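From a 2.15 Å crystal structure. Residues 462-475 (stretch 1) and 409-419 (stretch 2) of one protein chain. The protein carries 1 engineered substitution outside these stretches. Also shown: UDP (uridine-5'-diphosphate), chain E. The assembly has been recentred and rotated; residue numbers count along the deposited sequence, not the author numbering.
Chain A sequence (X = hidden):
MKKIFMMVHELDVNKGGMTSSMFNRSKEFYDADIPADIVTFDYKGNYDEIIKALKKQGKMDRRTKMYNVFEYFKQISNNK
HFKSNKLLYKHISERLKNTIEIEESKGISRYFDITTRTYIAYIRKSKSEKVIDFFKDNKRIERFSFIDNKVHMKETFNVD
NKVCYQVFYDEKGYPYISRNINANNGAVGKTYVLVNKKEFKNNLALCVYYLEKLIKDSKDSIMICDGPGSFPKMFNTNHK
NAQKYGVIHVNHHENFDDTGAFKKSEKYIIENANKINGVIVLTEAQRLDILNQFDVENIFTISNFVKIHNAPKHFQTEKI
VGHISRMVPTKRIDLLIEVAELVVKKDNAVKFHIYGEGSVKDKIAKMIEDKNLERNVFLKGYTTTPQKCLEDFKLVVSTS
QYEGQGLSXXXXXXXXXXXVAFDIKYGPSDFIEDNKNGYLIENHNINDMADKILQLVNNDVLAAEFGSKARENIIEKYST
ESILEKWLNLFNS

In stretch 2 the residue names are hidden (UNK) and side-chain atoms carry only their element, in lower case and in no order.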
# COMPACT_ATOMS: atom_id res chain seq x y z
N LEU A 462 5.72 17.26 31.65
CA LEU A 462 6.63 16.29 31.05
C LEU A 462 6.18 15.90 29.64
O LEU A 462 7.02 15.81 28.75
CB LEU A 462 6.78 15.04 31.94
CG LEU A 462 7.93 14.08 31.61
CD1 LEU A 462 9.28 14.65 32.05
CD2 LEU A 462 7.70 12.73 32.25
N ALA A 463 4.85 15.70 29.45
CA ALA A 463 4.27 15.36 28.15
C ALA A 463 4.50 16.46 27.11
O ALA A 463 4.78 16.16 25.95
CB ALA A 463 2.78 15.08 28.30
N ALA A 464 4.42 17.73 27.54
CA ALA A 464 4.62 18.91 26.70
C ALA A 464 6.11 19.13 26.37
O ALA A 464 6.43 19.53 25.25
CB ALA A 464 4.05 20.15 27.38
N GLU A 465 6.99 18.88 27.36
CA GLU A 465 8.45 19.02 27.28
C GLU A 465 9.01 17.99 26.31
O GLU A 465 9.85 18.33 25.47
CB GLU A 465 9.04 18.80 28.68
CG GLU A 465 10.55 18.83 28.82
CD GLU A 465 10.99 18.49 30.23
OE1 GLU A 465 10.61 19.23 31.17
OE2 GLU A 465 11.67 17.45 30.42
N PHE A 466 8.56 16.72 26.45
CA PHE A 466 8.98 15.59 25.62
C PHE A 466 8.59 15.84 24.18
O PHE A 466 9.45 15.75 23.30
CB PHE A 466 8.39 14.26 26.15
CG PHE A 466 9.19 13.52 27.20
CD1 PHE A 466 10.11 14.19 28.01
CD2 PHE A 466 8.99 12.17 27.42
CE1 PHE A 466 10.84 13.51 28.98
CE2 PHE A 466 9.70 11.49 28.41
CZ PHE A 466 10.61 12.17 29.19
N GLY A 467 7.34 16.25 23.97
CA GLY A 467 6.79 16.56 22.65
C GLY A 467 7.53 17.67 21.93
O GLY A 467 7.84 17.54 20.75
N SER A 468 7.83 18.75 22.67
CA SER A 468 8.57 19.92 22.16
C SER A 468 9.98 19.51 21.68
O SER A 468 10.36 19.87 20.57
CB SER A 468 8.64 21.02 23.24
OG SER A 468 7.59 21.97 23.13
N LYS A 469 10.71 18.72 22.49
CA LYS A 469 12.04 18.20 22.16
C LYS A 469 11.95 17.22 20.97
O LYS A 469 12.85 17.18 20.14
CB LYS A 469 12.66 17.50 23.38
CG LYS A 469 13.20 18.44 24.46
CD LYS A 469 14.68 18.77 24.22
CE LYS A 469 15.07 20.12 24.74
NZ LYS A 469 16.34 20.61 24.13
N ALA A 470 10.83 16.44 20.88
CA ALA A 470 10.58 15.47 19.81
C ALA A 470 10.54 16.10 18.43
O ALA A 470 11.25 15.63 17.54
CB ALA A 470 9.30 14.68 20.08
N ARG A 471 9.77 17.21 18.27
CA ARG A 471 9.65 17.95 16.99
C ARG A 471 11.01 18.54 16.60
O ARG A 471 11.44 18.40 15.46
CB ARG A 471 8.53 19.02 17.06
CG ARG A 471 8.75 20.25 16.18
CD ARG A 471 7.61 21.24 16.21
NE ARG A 471 6.58 20.81 15.28
CZ ARG A 471 6.39 21.31 14.07
NH1 ARG A 471 7.10 22.36 13.66
NH2 ARG A 471 5.48 20.78 13.27
N GLU A 472 11.69 19.15 17.59
CA GLU A 472 13.02 19.73 17.48
C GLU A 472 14.03 18.69 16.97
O GLU A 472 14.83 19.01 16.09
CB GLU A 472 13.46 20.19 18.87
CG GLU A 472 13.87 21.63 18.96
CD GLU A 472 14.08 22.10 20.38
OE1 GLU A 472 14.97 21.56 21.08
OE2 GLU A 472 13.35 23.02 20.81
N ASN A 473 13.97 17.44 17.50
CA ASN A 473 14.86 16.35 17.10
C ASN A 473 14.61 15.90 15.68
O ASN A 473 15.57 15.61 14.97
CB ASN A 473 14.76 15.15 18.06
CG ASN A 473 15.96 14.21 17.96
OD1 ASN A 473 17.12 14.64 17.94
ND2 ASN A 473 15.72 12.93 17.90
N ILE A 474 13.33 15.88 15.24
CA ILE A 474 12.99 15.49 13.86
C ILE A 474 13.48 16.54 12.87
O ILE A 474 14.10 16.20 11.86
CB ILE A 474 11.47 15.12 13.66
CG1 ILE A 474 11.01 13.99 14.62
CG2 ILE A 474 11.14 14.80 12.20
CD1 ILE A 474 11.86 12.68 14.66
N ILE A 475 13.20 17.83 13.16
CA ILE A 475 13.61 18.96 12.33
C ILE A 475 15.13 18.90 12.14
O ILE A 475 15.60 18.92 11.01
CB ILE A 475 13.12 20.31 12.94
CG1 ILE A 475 11.60 20.47 12.72
CG2 ILE A 475 13.89 21.51 12.38
CD1 ILE A 475 10.94 21.60 13.54
N UNK A 409 5.27 7.11 14.10
CA UNK A 409 6.04 7.56 15.27
C UNK A 409 6.66 8.93 14.98
O UNK A 409 6.52 9.86 15.77
c UNK A 409 8.26 3.30 15.14
c UNK A 409 6.58 5.24 16.21
c UNK A 409 7.13 6.54 15.63
s UNK A 409 7.91 4.12 16.71
N UNK A 410 7.29 9.07 13.79
CA UNK A 410 7.92 10.31 13.34
C UNK A 410 6.86 11.42 13.21
O UNK A 410 7.10 12.53 13.67
c UNK A 410 9.98 9.19 12.31
c UNK A 410 8.72 10.09 12.04
c UNK A 410 10.83 8.80 10.99
c UNK A 410 9.12 11.47 11.40
N UNK A 411 5.69 11.09 12.62
CA UNK A 411 4.57 12.03 12.43
C UNK A 411 4.06 12.56 13.78
O UNK A 411 3.88 13.76 13.92
c UNK A 411 3.42 11.39 11.65
o UNK A 411 3.15 9.79 8.35
c UNK A 411 3.72 11.22 10.16
c UNK A 411 2.76 10.30 9.42
o UNK A 411 1.64 10.07 9.93
N UNK A 412 3.92 11.67 14.78
CA UNK A 412 3.49 12.02 16.14
C UNK A 412 4.47 12.99 16.77
O UNK A 412 4.05 13.97 17.39
c UNK A 412 3.37 10.77 16.99
N UNK A 413 5.77 12.75 16.59
CA UNK A 413 6.83 13.60 17.12
C UNK A 413 6.80 14.98 16.48
O UNK A 413 6.99 15.99 17.18
c UNK A 413 11.06 11.99 18.33
c UNK A 413 8.35 11.77 17.95
c UNK A 413 8.19 12.92 16.97
s UNK A 413 9.87 10.82 17.74
N UNK A 414 6.50 15.05 15.17
CA UNK A 414 6.34 16.33 14.44
C UNK A 414 5.16 17.13 15.07
O UNK A 414 5.28 18.34 15.27
c UNK A 414 6.20 16.13 12.91
c UNK A 414 7.26 14.78 11.08
c UNK A 414 5.86 17.45 12.18
c UNK A 414 7.48 15.51 12.34
N UNK A 415 4.06 16.44 15.46
CA UNK A 415 2.92 17.09 16.10
C UNK A 415 3.11 17.26 17.61
O UNK A 415 2.13 17.46 18.32
c UNK A 415 1.63 16.35 15.78
o UNK A 415 1.25 16.63 14.44
N UNK A 416 4.37 17.19 18.10
CA UNK A 416 4.74 17.33 19.53
C UNK A 416 4.04 16.30 20.44
O UNK A 416 3.74 16.59 21.61
c UNK A 416 5.92 22.29 19.41
n UNK A 416 5.48 23.64 19.88
c UNK A 416 5.37 19.84 19.36
c UNK A 416 4.53 18.77 20.04
c UNK A 416 5.07 21.19 19.98
N UNK A 417 3.77 15.09 19.90
CA UNK A 417 3.13 13.99 20.62
C UNK A 417 4.23 12.96 20.91
O UNK A 417 4.75 12.35 19.97
c UNK A 417 1.94 13.37 19.82
n UNK A 417 -1.73 18.27 20.16
c UNK A 417 0.52 15.38 20.49
n UNK A 417 0.49 18.20 20.71
c UNK A 417 0.84 14.38 19.40
c UNK A 417 -0.63 17.57 20.37
n UNK A 417 -0.63 16.24 20.22
N UNK A 418 4.70 12.85 22.16
CA UNK A 418 5.81 11.91 22.43
C UNK A 418 5.43 10.46 22.23
O UNK A 418 4.26 10.09 22.37
c UNK A 418 5.00 12.85 24.50
c UNK A 418 4.24 13.54 23.39
c UNK A 418 6.21 12.23 23.88
N UNK A 419 6.42 9.65 21.84
CA UNK A 419 6.24 8.22 21.58
C UNK A 419 6.80 7.36 22.71
O UNK A 419 7.89 7.64 23.23
c UNK A 419 6.85 7.82 20.21
c UNK A 419 6.29 8.68 19.09
c UNK A 419 6.63 6.35 19.91
N1 UDP E . -2.05 6.01 7.99
C2 UDP E . -3.09 6.91 7.80
N3 UDP E . -4.28 6.57 8.39
C4 UDP E . -4.55 5.43 9.12
C5 UDP E . -3.44 4.52 9.24
C6 UDP E . -2.25 4.83 8.69
O2 UDP E . -2.96 7.94 7.15
O4 UDP E . -5.67 5.29 9.63
C1' UDP E . -0.71 6.44 7.54
C2' UDP E . 0.12 7.14 8.61
O2' UDP E . -0.18 8.53 8.65
C3' UDP E . 1.54 6.89 8.11
C4' UDP E . 1.44 5.51 7.46
O4' UDP E . 0.04 5.30 7.17
O3' UDP E . 2.09 7.87 7.23
C5' UDP E . 1.98 4.38 8.29
O5' UDP E . 3.42 4.48 8.24
PA UDP E . 4.44 3.56 9.07
O1A UDP E . 5.80 3.75 8.51
O2A UDP E . 4.39 3.97 10.55
O3A UDP E . 3.99 2.07 8.92
PB UDP E . 3.65 1.15 7.65
O1B UDP E . 4.56 1.50 6.51
O2B UDP E . 2.19 1.36 7.22
O3B UDP E . 3.89 -0.30 8.02

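Position 409 carries three carbons and a sulfur in an unbranched chain, the sulfur third; its side chain is out of reach of stretch 1. This is M409. Position 410 has four carbons, forked at the first, with one arm two carbons long, and it touches I474; the pattern is that of isoleucine: I410. Its CG2 lies 4.0 Å from I474 CG2. Position 411 has three carbons, the third bearing two oxygens, and points away from stretch 1, hence E411. It serves the nucleotide instead: UDP O2' donates to E411 OE1 at 2.7 Å, and UDP O3' to E411 OE2 at a very short 2.5 Å. Position 412 has a single carbon, out of reach of the other helix, which gives A412.

Position 413 repeats the unbranched pattern of two carbons, sulfur and carbon, and it lies against A470 and I474. It is M413; the distance from M413 CE to A470 CB is 3.7 Å, while M413 CB sits 3.8 Å from I474 CG1. Position 414 again has four carbons forked at the first, one arm longer, and rests against I474, so it is I414. Although its CA-to-CB bond points away, I414 CG1 reaches I474 CG2 at 3.7 Å. Position 415 has one carbon then one oxygen and touches nothing on stretch 1; it is S415, the first residue to leave helical phi/psi.

At 416, four carbons in a row end in nitrogen and run against R471: K416. Its phi/psi of 58/32 is left-handed, and its extended side chain brings K416 CE within 3.8 Å of R471 CD. Position 417 has three carbons, a nitrogen and a carbon carrying two more nitrogens, and points away from stretch 1; it is R417, hydrogen-bonded elsewhere in the structure. At 418 three carbons close a ring onto the backbone nitrogen, against F466 and A463, so this is P418, with P418 CB 3.7 Å from F466 CB and P418 CG 3.6 Å from A463 O. Position 419 has one carbon carrying two more and makes no contact with stretch 1; it is V419.

The helices cross at -114°, their axes 8.1 Å apart at closest approach. Near the turn after helix 409-414, G467 CA and K416 CA come to 3.8 Å, with reciprocal CA-H...O contacts: K416 CA to G467 O at 3.3 Å and G467 CA to K416 O at 3.2 Å. Glycine permits this, since an ideal CB on G467 would lie 2.0 Å from K416 O, a clash. R471 fastens the helix end: R471 NE donates to I414 O at 2.8 Å (147°), and R471 NH2 adds a weak bond to I414 O at 3.2 Å. Apolar packing around A470 and I474 completes the contact, which buries 658 Å² in total.

Stretch 2 409-419: MIEAMISKRPV
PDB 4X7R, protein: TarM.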